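Local coordinates for hemerythrin HHE cation binding domain protein (Mycobacterium kansasii, PDB 6TYJ) that binds metal ions such as zinc and iron in a hemerythrin-like helical bundle and is probably a non-haem iron protein, at residues E14-H19 and D121-P126; A33-E38 and G99-W104; E50-F55 and A164-S169. All blocks are in the same frame, centred on the assembly; numbering follows the deposited sequence. Where two conformers were deposited one is given.

How the contacts relate
Three contacts tie different levels of one helical bundle together. Contacts 1 and 3 meet directly near the bound zinc: His19 ND1 lies 2.8 Å from His54 ND1 and His19 NE2 lies 2.8 Å from Glu50 OE1, both probable hydrogen bonds, although the centres of the two contacts are about 20 Å apart. His54 binds the zinc in contact 3, while the side chain of Leu16 in contact 1 comes within about 5 Å of the same zinc ion. Contact 2 stands apart from the metal sites, its centre about 30 Å from that of contact 1, on the opposite side of the chain's centre, and about 20 Å from that of contact 3.

Contact 1 (E14-H19 and D121-P126); sequences EVLKEH and DMIPAP
Ile123 reaches across to Leu16 and Lys17 with two separate branches, and these make the close contacts between segments that bury 132 Å² in all. The purely apolar part belongs to its CD1 methyl, which sits 3.8 Å from Leu16 CB and 3.9 Å from Leu16 CD1. Because CG1 of Ile123 is anti to the carbonyl carbon (chi1 -58°) and the chain then runs extended, CD1 is carried out toward the helix, and the two side chains meet at a slant.

The second kind of contact uses the aliphatic part of a charged residue. Ile123 CG2 lies 3.9 Å from Lys17 CD, and the two side chains run past each other in opposite directions. The lysine turns about its CG-CD bond (chi3 83°), and CE and NZ then lead away from the isoleucine.

Backbone spacing agrees with contact through side chains alone: the nearest CA atoms, those of Lys17 and Ile123, are 8.4 Å apart. The peptide bond between Ile123 and Pro124 is cis, a sharp change of direction just after the isoleucine.

Leu16 also borders the metal ligands Glu58 and Glu118, placing the contact beside the metal site of this hemerythrin-like bundle. Helix 12-32 thus receives the loop that follows helix 100-121. Tyr62 of helix 38-65 touches both Leu16 and Ile123 and hydrogen-bonds Met122 O, whereas Met143 of helix 133-161 packs on Leu16.

Contact 2 (A33-E38 and G99-W104); sequences APVNSE and GYEDEW
Val35 packs on Tyr100 where a type II beta turn, Pro34 to Ser37, links two helices of the hemerythrin-like bundle and meets the start of a third. The turn joins helix 12-32 to helix 38-65, and its valine is directed at the first turn of helix 100-121. Val35 and Glu101 have the nearest CA atoms, 7.6 Å apart, so side chains bridge the gap.

The tight part is the valine against the CD2-CE2 part of the phenol ring. Val35 CG1 comes to 3.6 Å from Tyr100 CD2, while CG2 lies 4.0 Å from Tyr100 CE2; both methyls therefore share the CD2-CE2 bond, with CG1 approaching the ring obliquely. Tyr100 holds its ring out with CG opposite the backbone N (chi1 161°), which brings that bond alongside the valine. Its hydroxyl bonds to Arg40 of helix 38-65, and Leu90 of helix 70-91 also touches the residue, so the tyrosine is buried among several parts of the bundle.

The loose side lies toward Glu101, an exposed residue. Its carboxylate carbon CD approaches Val35 CG2 at 4.2 Å, a longer approach at the exposed margin.

Within the turn, one carbonyl takes two donors. Ser37 N gives Pro34 O the turn's backbone bond at 3.1 Å, and Ser37, the N-cap of helix 38-65, whose OG caps the helix by hydrogen-bonding N of Arg40, adds its hydroxyl: OG lies 2.6 Å from Pro34 O, with a C=O...donor angle of 136° and a 17° tilt from the carbonyl plane.

Contact 3 (E50-F55 and A164-S169); sequences ELDIHF and AALVRS. With ZN (zinc ion), chain B.
The backbones of helix segment 50-55 and of 164-169, near the C-terminus, come closest at Asp52 and Ser169, whose CA atoms are 7.5 Å apart, and the two segments bury 104 Å² between them. Asp52 carries the contact. With CG anti to the backbone N (chi1 179°) its carboxylate is presented to both partners, and its OD2 lies 3.6 Å from Leu166 CD1, where the two side chains pass at an angle. This is van der Waals contact between a methyl and a carboxylate oxygen.

Ser169 is near the same group without bonding to it: its OG stands 3.7 Å from Asp52 OD1. The hydroxyl is instead given to a carbonyl of its own segment, with OG 2.9 Å from Leu166 O and tilted 34° from that carbonyl plane. High B factors mark Ser169 as poorly ordered, so its position carries less weight. The charge of Asp52 is met elsewhere, by a salt bridge from OD1 to NE of Arg56, one turn further along helix 38-65.

On another side of this helix His54 NE2 binds the zinc at 2.1 Å. His20, Glu58, His114 and Glu118 complete the site. Histidines and carboxylates drawn from neighbouring helices around a metal are the hallmark of the hemerythrin HHE domain.

Contact 1 (E14-H19 and D121-P126)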
ATOM      1  N   GLU A  14      -8.620  10.578   5.711  1.00 28.34           N
ATOM      2  CA  GLU A  14      -7.734  10.428   6.860  1.00 32.79           C
ATOM      3  C   GLU A  14      -7.233   9.001   6.986  1.00 31.18           C
ATOM      4  O   GLU A  14      -6.052   8.774   7.280  1.00 28.20           O
ATOM      5  CB  GLU A  14      -8.464  10.861   8.131  1.00 39.19           C
ATOM      6  CG  GLU A  14      -8.822  12.339   8.146  1.00 46.14           C
ATOM      7  CD  GLU A  14      -9.755  12.722   9.283  1.00 63.67           C
ATOM      8  OE1 GLU A  14     -10.401  11.821   9.861  1.00 67.69           O
ATOM      9  OE2 GLU A  14      -9.845  13.930   9.594  1.00 68.10           O
ATOM     10  N   VAL A  15      -8.111   8.021   6.770  1.00 26.17           N
ATOM     11  CA  VAL A  15      -7.682   6.629   6.823  1.00 23.09           C
ATOM     12  C   VAL A  15      -6.526   6.393   5.865  1.00 21.23           C
ATOM     13  O   VAL A  15      -5.515   5.783   6.225  1.00 23.16           O
ATOM     14  CB  VAL A  15      -8.855   5.681   6.516  1.00 22.46           C
ATOM     15  CG1 VAL A  15      -8.327   4.258   6.289  1.00 27.07           C
ATOM     16  CG2 VAL A  15      -9.821   5.684   7.648  1.00 27.66           C
ATOM     17  N   LEU A  16      -6.666   6.858   4.617  1.00 24.22           N
ATOM     18  CA  LEU A  16      -5.626   6.597   3.634  1.00 20.42           C
ATOM     19  C   LEU A  16      -4.375   7.408   3.936  1.00 24.94           C
ATOM     20  O   LEU A  16      -3.267   6.890   3.807  1.00 26.91           O
ATOM     21  CB  LEU A  16      -6.104   6.897   2.220  1.00 24.77           C
ATOM     22  CG  LEU A  16      -7.181   5.928   1.727  1.00 22.77           C
ATOM     23  CD1 LEU A  16      -7.642   6.413   0.390  1.00 30.04           C
ATOM     24  CD2 LEU A  16      -6.586   4.531   1.628  1.00 23.26           C
ATOM     25  N   LYS A  17      -4.528   8.677   4.316  1.00 23.68           N
ATOM     26  CA  LYS A  17      -3.340   9.468   4.608  1.00 27.96           C
ATOM     27  C   LYS A  17      -2.606   8.907   5.813  1.00 29.62           C
ATOM     28  O   LYS A  17      -1.362   8.829   5.818  1.00 27.57           O
ATOM     29  CB  LYS A  17      -3.722  10.941   4.808  1.00 28.03           C
ATOM     30  CG  LYS A  17      -4.147  11.599   3.503  1.00 31.11           C
ATOM     31  CD  LYS A  17      -4.723  13.003   3.691  1.00 42.91           C
ATOM     32  CE  LYS A  17      -3.632  14.023   3.792  1.00 53.19           C
ATOM     33  NZ  LYS A  17      -4.191  15.343   4.219  1.00 60.51           N
ATOM     34  N   GLU A  18      -3.342   8.514   6.852  1.00 28.16           N
ATOM     35  CA  GLU A  18      -2.661   7.950   8.015  1.00 29.95           C
ATOM     36  C   GLU A  18      -1.962   6.649   7.651  1.00 30.11           C
ATOM     37  O   GLU A  18      -0.879   6.350   8.168  1.00 27.64           O
ATOM     38  CB  GLU A  18      -3.653   7.734   9.157  1.00 30.45           C
ATOM     39  CG  GLU A  18      -4.115   9.029   9.796  1.00 34.88           C
ATOM     40  CD  GLU A  18      -5.199   8.826  10.833  1.00 56.95           C
ATOM     41  OE1 GLU A  18      -5.241   7.738  11.449  1.00 66.86           O
ATOM     42  OE2 GLU A  18      -6.011   9.758  11.030  1.00 61.69           O
ATOM     43  N   HIS A  19      -2.551   5.863   6.751  1.00 26.99           N
ATOM     44  CA  HIS A  19      -1.892   4.612   6.395  1.00 23.71           C
ATOM     45  C   HIS A  19      -0.685   4.843   5.491  1.00 26.05           C
ATOM     46  O   HIS A  19       0.303   4.097   5.582  1.00 22.45           O
ATOM     47  CB  HIS A  19      -2.889   3.651   5.746  1.00 19.45           C
ATOM     48  CG  HIS A  19      -2.450   2.222   5.855  1.00 20.41           C
ATOM     49  ND1 HIS A  19      -2.576   1.312   4.825  1.00 22.63           N
ATOM     50  CD2 HIS A  19      -1.870   1.552   6.882  1.00 20.96           C
ATOM     51  CE1 HIS A  19      -2.099   0.146   5.212  1.00 20.71           C
ATOM     52  NE2 HIS A  19      -1.664   0.261   6.454  1.00 22.06           N
ATOM     53  N   ASP A 121      -3.937  13.811  -6.714  1.00 40.32           N
ATOM     54  CA  ASP A 121      -5.005  13.641  -7.694  1.00 42.19           C
ATOM     55  C   ASP A 121      -6.296  13.094  -7.112  1.00 42.41           C
ATOM     56  O   ASP A 121      -7.362  13.368  -7.659  1.00 44.04           O
ATOM     57  CB  ASP A 121      -4.565  12.666  -8.795  1.00 42.45           C
ATOM     58  CG  ASP A 121      -3.504  13.233  -9.711  1.00 54.79           C
ATOM     59  OD1 ASP A 121      -3.234  14.450  -9.647  1.00 57.41           O
ATOM     60  OD2 ASP A 121      -2.945  12.445 -10.504  1.00 56.66           O
ATOM     61  N   MET A 122      -6.220  12.293  -6.045  1.00 29.41           N
ATOM     62  CA  MET A 122      -7.346  11.440  -5.660  1.00 25.78           C
ATOM     63  C   MET A 122      -7.771  11.575  -4.205  1.00 28.04           C
ATOM     64  O   MET A 122      -8.795  10.982  -3.830  1.00 26.97           O
ATOM     65  CB  MET A 122      -7.031   9.961  -5.954  1.00 28.06           C
ATOM     66  CG  MET A 122      -6.977   9.620  -7.443  1.00 33.51           C
ATOM     67  SD  MET A 122      -8.608   9.645  -8.206  1.00 42.79           S
ATOM     68  CE  MET A 122      -9.116   7.982  -7.816  1.00 36.78           C
ATOM     69  N   ILE A 123      -7.042  12.342  -3.395  1.00 30.86           N
ATOM     70  CA  ILE A 123      -7.373  12.635  -1.999  1.00 30.52           C
ATOM     71  C   ILE A 123      -7.241  14.139  -1.780  1.00 32.09           C
ATOM     72  O   ILE A 123      -6.113  14.654  -1.756  1.00 34.60           O
ATOM     73  CB  ILE A 123      -6.454  11.877  -1.026  1.00 29.65           C
ATOM     74  CG1 ILE A 123      -6.535  10.362  -1.245  1.00 30.16           C
ATOM     75  CG2 ILE A 123      -6.770  12.264   0.436  1.00 30.36           C
ATOM     76  CD1 ILE A 123      -5.470   9.584  -0.449  1.00 29.47           C
ATOM     77  N   PRO A 124      -8.346  14.899  -1.614  1.00 31.31           N
ATOM     78  CA  PRO A 124      -9.749  14.453  -1.634  1.00 26.44           C
ATOM     79  C   PRO A 124     -10.203  14.042  -3.012  1.00 32.37           C
ATOM     80  O   PRO A 124      -9.456  14.170  -3.972  1.00 32.60           O
ATOM     81  CB  PRO A 124     -10.536  15.686  -1.174  1.00 32.64           C
ATOM     82  CG  PRO A 124      -9.536  16.639  -0.655  1.00 45.87           C
ATOM     83  CD  PRO A 124      -8.237  16.338  -1.337  1.00 39.90           C
ATOM     84  N   ALA A 125     -11.445  13.558  -3.107  1.00 28.09           N
ATOM     85  CA  ALA A 125     -11.915  13.029  -4.369  1.00 28.75           C
ATOM     86  C   ALA A 125     -11.883  14.096  -5.458  1.00 27.22           C
ATOM     87  O   ALA A 125     -12.077  15.292  -5.185  1.00 33.57           O
ATOM     88  CB  ALA A 125     -13.330  12.484  -4.234  1.00 30.54           C
ATOM     89  N   PRO A 126     -11.666  13.687  -6.704  1.00 27.39           N
ATOM     90  CA  PRO A 126     -11.662  14.636  -7.823  1.00 31.40           C
ATOM     91  C   PRO A 126     -13.021  15.295  -8.014  1.00 33.07           C
ATOM     92  O   PRO A 126     -14.058  14.803  -7.530  1.00 30.53           O
ATOM     93  CB  PRO A 126     -11.297  13.758  -9.032  1.00 31.28           C
ATOM     94  CG  PRO A 126     -10.664  12.564  -8.480  1.00 31.36           C
ATOM     95  CD  PRO A 126     -11.270  12.331  -7.123  1.00 30.30           C
TER

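Contact 2 (A33-E38 and G99-W104)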
ATOM      1  N   ALA A  33      17.854   0.065   8.675  1.00 25.99           N
ATOM      2  CA  ALA A  33      18.353  -1.166   9.251  1.00 21.61           C
ATOM      3  C   ALA A  33      19.451  -1.760   8.362  1.00 22.59           C
ATOM      4  O   ALA A  33      19.483  -1.524   7.149  1.00 26.06           O
ATOM      5  CB  ALA A  33      17.202  -2.163   9.409  1.00 24.78           C
ATOM      6  N   PRO A  34      20.404  -2.468   8.952  1.00 25.31           N
ATOM      7  CA  PRO A  34      21.517  -3.005   8.159  1.00 28.29           C
ATOM      8  C   PRO A  34      21.008  -4.012   7.133  1.00 26.41           C
ATOM      9  O   PRO A  34      20.056  -4.754   7.388  1.00 22.73           O
ATOM     10  CB  PRO A  34      22.414  -3.666   9.214  1.00 25.47           C
ATOM     11  CG  PRO A  34      22.091  -2.949  10.504  1.00 23.22           C
ATOM     12  CD  PRO A  34      20.579  -2.680  10.394  1.00 23.31           C
ATOM     13  N   VAL A  35      21.659  -4.036   5.963  1.00 23.58           N
ATOM     14  CA  VAL A  35      21.228  -4.925   4.885  1.00 22.33           C
ATOM     15  C   VAL A  35      21.405  -6.373   5.312  1.00 19.75           C
ATOM     16  O   VAL A  35      22.448  -6.762   5.845  1.00 23.44           O
ATOM     17  CB  VAL A  35      21.990  -4.615   3.582  1.00 23.65           C
ATOM     18  CG1 VAL A  35      21.696  -5.676   2.540  1.00 24.71           C
ATOM     19  CG2 VAL A  35      21.526  -3.300   3.021  1.00 26.30           C
ATOM     20  N   ASN A  36      20.332  -7.169   5.143  1.00 18.83           N
ATOM     21  CA  ASN A  36      20.296  -8.597   5.448  1.00 20.33           C
ATOM     22  C   ASN A  36      20.220  -8.879   6.946  1.00 18.99           C
ATOM     23  O   ASN A  36      20.373 -10.039   7.358  1.00 24.47           O
ATOM     24  CB  ASN A  36      21.474  -9.354   4.808  1.00 24.94           C
ATOM     25  CG  ASN A  36      21.157 -10.833   4.544  1.00 25.32           C
ATOM     26  OD1 ASN A  36      19.992 -11.221   4.392  1.00 22.73           O
ATOM     27  ND2 ASN A  36      22.184 -11.659   4.500  1.00 27.37           N
ATOM     28  N   SER A  37      19.967  -7.864   7.771  1.00 20.92           N
ATOM     29  CA  SER A  37      19.807  -8.052   9.203  1.00 20.74           C
ATOM     30  C   SER A  37      18.450  -8.673   9.506  1.00 21.53           C
ATOM     31  O   SER A  37      17.512  -8.550   8.723  1.00 20.74           O
ATOM     32  CB  SER A  37      19.938  -6.717   9.953  1.00 28.19           C
ATOM     33  OG  SER A  37      18.959  -5.755   9.557  1.00 24.62           O
ATOM     34  N   GLU A  38      18.386  -9.376  10.642  1.00 24.13           N
ATOM     35  CA  GLU A  38      17.109  -9.892  11.158  1.00 25.19           C
ATOM     36  C   GLU A  38      16.045  -8.802  11.218  1.00 22.20           C
ATOM     37  O   GLU A  38      14.875  -9.025  10.858  1.00 20.34           O
ATOM     38  CB  GLU A  38      17.327 -10.470  12.558  1.00 28.77           C
ATOM     39  CG  GLU A  38      18.308 -11.608  12.639  1.00 39.95           C
ATOM     40  CD  GLU A  38      18.843 -11.857  14.052  1.00 37.97           C
ATOM     41  OE1 GLU A  38      18.665 -11.016  14.967  1.00 31.32           O
ATOM     42  OE2 GLU A  38      19.464 -12.915  14.242  1.00 43.50           O
ATOM     43  N   GLY A  99      23.769  -6.070  -5.527  1.00 31.62           N
ATOM     44  CA  GLY A  99      22.867  -5.026  -5.998  1.00 39.60           C
ATOM     45  C   GLY A  99      21.565  -4.825  -5.239  1.00 39.33           C
ATOM     46  O   GLY A  99      20.637  -4.187  -5.765  1.00 32.05           O
ATOM     47  N   TYR A 100      21.465  -5.338  -4.010  1.00 28.52           N
ATOM     48  CA  TYR A 100      20.184  -5.288  -3.307  1.00 28.81           C
ATOM     49  C   TYR A 100      19.776  -3.853  -2.990  1.00 28.81           C
ATOM     50  O   TYR A 100      18.623  -3.460  -3.217  1.00 27.10           O
ATOM     51  CB  TYR A 100      20.203  -6.128  -2.021  1.00 24.49           C
ATOM     52  CG  TYR A 100      19.056  -5.686  -1.088  1.00 23.42           C
ATOM     53  CD1 TYR A 100      17.732  -6.058  -1.320  1.00 30.52           C
ATOM     54  CD2 TYR A 100      19.320  -4.849  -0.006  1.00 28.97           C
ATOM     55  CE1 TYR A 100      16.729  -5.601  -0.476  1.00 27.56           C
ATOM     56  CE2 TYR A 100      18.338  -4.399   0.831  1.00 32.80           C
ATOM     57  CZ  TYR A 100      17.042  -4.770   0.605  1.00 29.00           C
ATOM     58  OH  TYR A 100      16.088  -4.279   1.489  1.00 29.35           O
ATOM     59  N   GLU A 101      20.686  -3.057  -2.431  1.00 30.79           N
ATOM     60  CA  GLU A 101      20.279  -1.740  -1.957  1.00 29.15           C
ATOM     61  C   GLU A 101      19.819  -0.844  -3.106  1.00 31.00           C
ATOM     62  O   GLU A 101      18.876  -0.054  -2.936  1.00 29.31           O
ATOM     63  CB  GLU A 101      21.419  -1.090  -1.178  1.00 33.90           C
ATOM     64  CG  GLU A 101      20.955   0.014  -0.249  1.00 47.04           C
ATOM     65  CD  GLU A 101      21.961   0.315   0.850  1.00 56.32           C
ATOM     66  OE1 GLU A 101      21.536   0.802   1.917  1.00 59.78           O
ATOM     67  OE2 GLU A 101      23.169   0.065   0.644  1.00 65.53           O
ATOM     68  N   ASP A 102      20.433  -0.977  -4.286  1.00 33.37           N
ATOM     69  CA  ASP A 102      19.915  -0.280  -5.464  1.00 36.56           C
ATOM     70  C   ASP A 102      18.483  -0.700  -5.774  1.00 30.96           C
ATOM     71  O   ASP A 102      17.641   0.143  -6.094  1.00 33.77           O
ATOM     72  CB  ASP A 102      20.801  -0.545  -6.675  1.00 35.46           C
ATOM     73  CG  ASP A 102      21.976   0.372  -6.740  1.00 48.84           C
ATOM     74  OD1 ASP A 102      22.070   1.290  -5.900  1.00 54.79           O
ATOM     75  OD2 ASP A 102      22.803   0.166  -7.644  1.00 48.68           O
ATOM     76  N   GLU A 103      18.186  -2.005  -5.691  1.00 27.94           N
ATOM     77  CA  GLU A 103      16.822  -2.455  -5.959  1.00 31.51           C
ATOM     78  C   GLU A 103      15.855  -1.951  -4.897  1.00 26.01           C
ATOM     79  O   GLU A 103      14.727  -1.553  -5.221  1.00 25.84           O
ATOM     80  CB  GLU A 103      16.774  -3.980  -6.046  1.00 31.09           C
ATOM     81  CG  GLU A 103      17.586  -4.582  -7.202  1.00 28.08           C
ATOM     82  CD  GLU A 103      17.111  -4.131  -8.581  1.00 41.66           C
ATOM     83  OE1 GLU A 103      15.965  -3.644  -8.720  1.00 37.31           O
ATOM     84  OE2 GLU A 103      17.898  -4.254  -9.539  1.00 43.92           O
ATOM     85  N   TRP A 104      16.269  -1.963  -3.630  1.00 24.68           N
ATOM     86  CA  TRP A 104      15.394  -1.446  -2.580  1.00 27.19           C
ATOM     87  C   TRP A 104      15.069   0.023  -2.830  1.00 27.42           C
ATOM     88  O   TRP A 104      13.907   0.439  -2.743  1.00 26.70           O
ATOM     89  CB  TRP A 104      16.036  -1.630  -1.201  1.00 26.93           C
ATOM     90  CG  TRP A 104      15.349  -0.773  -0.172  1.00 22.25           C
ATOM     91  CD1 TRP A 104      15.834   0.346   0.416  1.00 24.96           C
ATOM     92  CD2 TRP A 104      14.010  -0.933   0.305  1.00 19.10           C
ATOM     93  NE1 TRP A 104      14.890   0.889   1.268  1.00 26.52           N
ATOM     94  CE2 TRP A 104      13.765   0.112   1.218  1.00 23.94           C
ATOM     95  CE3 TRP A 104      13.005  -1.881   0.072  1.00 24.49           C
ATOM     96  CZ2 TRP A 104      12.556   0.255   1.890  1.00 20.56           C
ATOM     97  CZ3 TRP A 104      11.791  -1.737   0.735  1.00 25.10           C
ATOM     98  CH2 TRP A 104      11.583  -0.678   1.635  1.00 21.11           C
TER

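Contact 3 (E50-F55 and A164-S169)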
ATOM      1  N   GLU A  50       1.224  -4.514   5.309  1.00 16.91           N
ATOM      2  CA  GLU A  50       0.529  -3.239   5.208  1.00 17.84           C
ATOM      3  C   GLU A  50       0.256  -2.885   3.757  1.00 19.37           C
ATOM      4  O   GLU A  50      -0.799  -2.332   3.441  1.00 19.30           O
ATOM      5  CB  GLU A  50       1.339  -2.124   5.909  1.00 18.38           C
ATOM      6  CG  GLU A  50       1.492  -2.369   7.419  1.00 18.50           C
ATOM      7  CD  GLU A  50       0.179  -2.669   8.115  1.00 19.98           C
ATOM      8  OE1 GLU A  50      -0.773  -1.874   7.975  1.00 20.71           O
ATOM      9  OE2 GLU A  50       0.119  -3.690   8.836  1.00 21.61           O
ATOM     10  N   LEU A  51       1.187  -3.209   2.854  1.00 16.92           N
ATOM     11  CA  LEU A  51       0.978  -2.916   1.439  0.57 17.83           C
ATOM     12  C   LEU A  51      -0.186  -3.726   0.882  1.00 19.53           C
ATOM     13  O   LEU A  51      -1.042  -3.183   0.179  1.00 21.16           O
ATOM     14  CB  LEU A  51       2.259  -3.192   0.643  0.57 22.19           C
ATOM     15  CG  LEU A  51       2.211  -3.028  -0.879  0.57 21.10           C
ATOM     16  CD1 LEU A  51       1.578  -1.699  -1.268  0.57 23.95           C
ATOM     17  CD2 LEU A  51       3.610  -3.158  -1.502  0.57 24.68           C
ATOM     18  N   ASP A  52      -0.207  -5.030   1.170  1.00 18.51           N
ATOM     19  CA  ASP A  52      -1.320  -5.902   0.775  1.00 19.96           C
ATOM     20  C   ASP A  52      -2.655  -5.290   1.155  1.00 24.76           C
ATOM     21  O   ASP A  52      -3.550  -5.134   0.309  1.00 25.64           O
ATOM     22  CB  ASP A  52      -1.141  -7.270   1.448  1.00 20.69           C
ATOM     23  CG  ASP A  52      -2.244  -8.257   1.123  1.00 29.54           C
ATOM     24  OD1 ASP A  52      -2.885  -8.127   0.074  1.00 34.17           O
ATOM     25  OD2 ASP A  52      -2.462  -9.170   1.932  1.00 33.91           O
ATOM     26  N   ILE A  53      -2.807  -4.913   2.420  1.00 17.39           N
ATOM     27  CA  ILE A  53      -4.130  -4.461   2.840  1.00 18.83           C
ATOM     28  C   ILE A  53      -4.432  -3.063   2.317  1.00 17.20           C
ATOM     29  O   ILE A  53      -5.611  -2.716   2.094  1.00 18.92           O
ATOM     30  CB  ILE A  53      -4.289  -4.556   4.359  1.00 25.33           C
ATOM     31  CG1 ILE A  53      -3.470  -3.519   5.087  1.00 23.91           C
ATOM     32  CG2 ILE A  53      -3.881  -5.944   4.852  1.00 25.10           C
ATOM     33  CD1 ILE A  53      -3.419  -3.843   6.610  1.00 26.32           C
ATOM     34  N   HIS A  54      -3.394  -2.257   2.085  1.00 17.18           N
ATOM     35  CA  HIS A  54      -3.589  -0.912   1.575  1.00 15.53           C
ATOM     36  C   HIS A  54      -4.162  -0.923   0.169  1.00 17.94           C
ATOM     37  O   HIS A  54      -5.165  -0.237  -0.109  1.00 16.58           O
ATOM     38  CB  HIS A  54      -2.257  -0.182   1.575  1.00 14.75           C
ATOM     39  CG  HIS A  54      -2.380   1.257   1.221  1.00 16.19           C
ATOM     40  ND1 HIS A  54      -2.783   2.206   2.126  1.00 20.58           N
ATOM     41  CD2 HIS A  54      -2.142   1.914   0.062  1.00 20.47           C
ATOM     42  CE1 HIS A  54      -2.789   3.395   1.545  1.00 20.04           C
ATOM     43  NE2 HIS A  54      -2.414   3.237   0.289  1.00 22.13           N
ATOM     44  N   PHE A  55      -3.546  -1.702  -0.732  1.00 19.69           N
ATOM     45  CA  PHE A  55      -4.056  -1.770  -2.096  1.00 19.01           C
ATOM     46  C   PHE A  55      -5.449  -2.373  -2.122  1.00 20.97           C
ATOM     47  O   PHE A  55      -6.268  -1.972  -2.954  1.00 20.19           O
ATOM     48  CB  PHE A  55      -3.106  -2.551  -3.006  1.00 19.87           C
ATOM     49  CG  PHE A  55      -1.908  -1.752  -3.444  1.00 24.73           C
ATOM     50  CD1 PHE A  55      -1.667  -0.494  -2.912  1.00 33.51           C
ATOM     51  CD2 PHE A  55      -1.051  -2.252  -4.411  1.00 24.59           C
ATOM     52  CE1 PHE A  55      -0.557   0.260  -3.315  1.00 33.22           C
ATOM     53  CE2 PHE A  55       0.047  -1.517  -4.816  1.00 25.24           C
ATOM     54  CZ  PHE A  55       0.290  -0.254  -4.269  1.00 24.42           C
ATOM     55  N   ALA A 164       5.986 -15.912   0.018  1.00 48.43           N
ATOM     56  CA  ALA A 164       5.655 -16.052  -1.396  1.00 44.81           C
ATOM     57  C   ALA A 164       4.155 -15.974  -1.608  1.00 46.01           C
ATOM     58  O   ALA A 164       3.684 -15.307  -2.536  1.00 41.29           O
ATOM     59  CB  ALA A 164       6.194 -17.374  -1.936  1.00 44.38           C
ATOM     60  N   ALA A 165       3.391 -16.641  -0.738  1.00 50.08           N
ATOM     61  CA  ALA A 165       1.939 -16.654  -0.872  1.00 52.37           C
ATOM     62  C   ALA A 165       1.352 -15.272  -0.626  1.00 51.32           C
ATOM     63  O   ALA A 165       0.356 -14.889  -1.253  1.00 54.22           O
ATOM     64  CB  ALA A 165       1.341 -17.671   0.097  1.00 48.53           C
ATOM     65  N   LEU A 166       1.949 -14.521   0.295  1.00 49.81           N
ATOM     66  CA  LEU A 166       1.505 -13.157   0.550  1.00 43.73           C
ATOM     67  C   LEU A 166       1.802 -12.248  -0.638  1.00 41.58           C
ATOM     68  O   LEU A 166       1.030 -11.330  -0.933  1.00 48.98           O
ATOM     69  CB  LEU A 166       2.171 -12.636   1.819  1.00 41.15           C
ATOM     70  CG  LEU A 166       1.865 -11.209   2.261  1.00 39.13           C
ATOM     71  CD1 LEU A 166       0.436 -11.145   2.789  1.00 41.32           C
ATOM     72  CD2 LEU A 166       2.858 -10.741   3.300  1.00 34.80           C
ATOM     73  N   VAL A 167       2.919 -12.484  -1.329  1.00 41.63           N
ATOM     74  CA  VAL A 167       3.247 -11.660  -2.490  1.00 47.48           C
ATOM     75  C   VAL A 167       2.313 -11.980  -3.652  1.00 46.49           C
ATOM     76  O   VAL A 167       1.874 -11.080  -4.380  1.00 46.83           O
ATOM     77  CB  VAL A 167       4.727 -11.846  -2.871  1.00 47.45           C
ATOM     78  CG1 VAL A 167       5.055 -11.114  -4.176  1.00 48.50           C
ATOM     79  CG2 VAL A 167       5.629 -11.351  -1.741  1.00 45.22           C
ATOM     80  N   ARG A 168       1.988 -13.261  -3.842  1.00 53.18           N
ATOM     81  CA  ARG A 168       1.094 -13.652  -4.930  1.00 64.37           C
ATOM     82  C   ARG A 168      -0.300 -13.058  -4.782  1.00 58.17           C
ATOM     83  O   ARG A 168      -1.024 -12.953  -5.779  1.00 60.36           O
ATOM     84  CB  ARG A 168       0.988 -15.178  -5.018  1.00 72.41           C
ATOM     85  CG  ARG A 168       2.209 -15.873  -5.614  1.00 77.50           C
ATOM     86  CD  ARG A 168       1.915 -17.346  -5.913  1.00 79.95           C
ATOM     87  NE  ARG A 168       1.645 -18.118  -4.701  1.00 77.13           N
ATOM     88  CZ  ARG A 168       2.560 -18.830  -4.049  1.00 74.38           C
ATOM     89  NH1 ARG A 168       3.811 -18.876  -4.492  1.00 69.73           N
ATOM     90  NH2 ARG A 168       2.222 -19.499  -2.951  1.00 75.72           N
ATOM     91  N   SER A 169      -0.693 -12.662  -3.572  1.00 58.80           N
ATOM     92  CA  SER A 169      -2.051 -12.178  -3.353  1.00 68.51           C
ATOM     93  C   SER A 169      -2.229 -10.702  -3.704  1.00 73.44           C
ATOM     94  O   SER A 169      -3.371 -10.260  -3.881  1.00 76.73           O
ATOM     95  CB  SER A 169      -2.462 -12.417  -1.897  1.00 65.35           C
ATOM     96  OG  SER A 169      -1.869 -11.463  -1.040  1.00 58.34           O
TER
HETATM   97 ZN    ZN B 300      -2.543   4.717  -1.201  0.90 20.97          ZN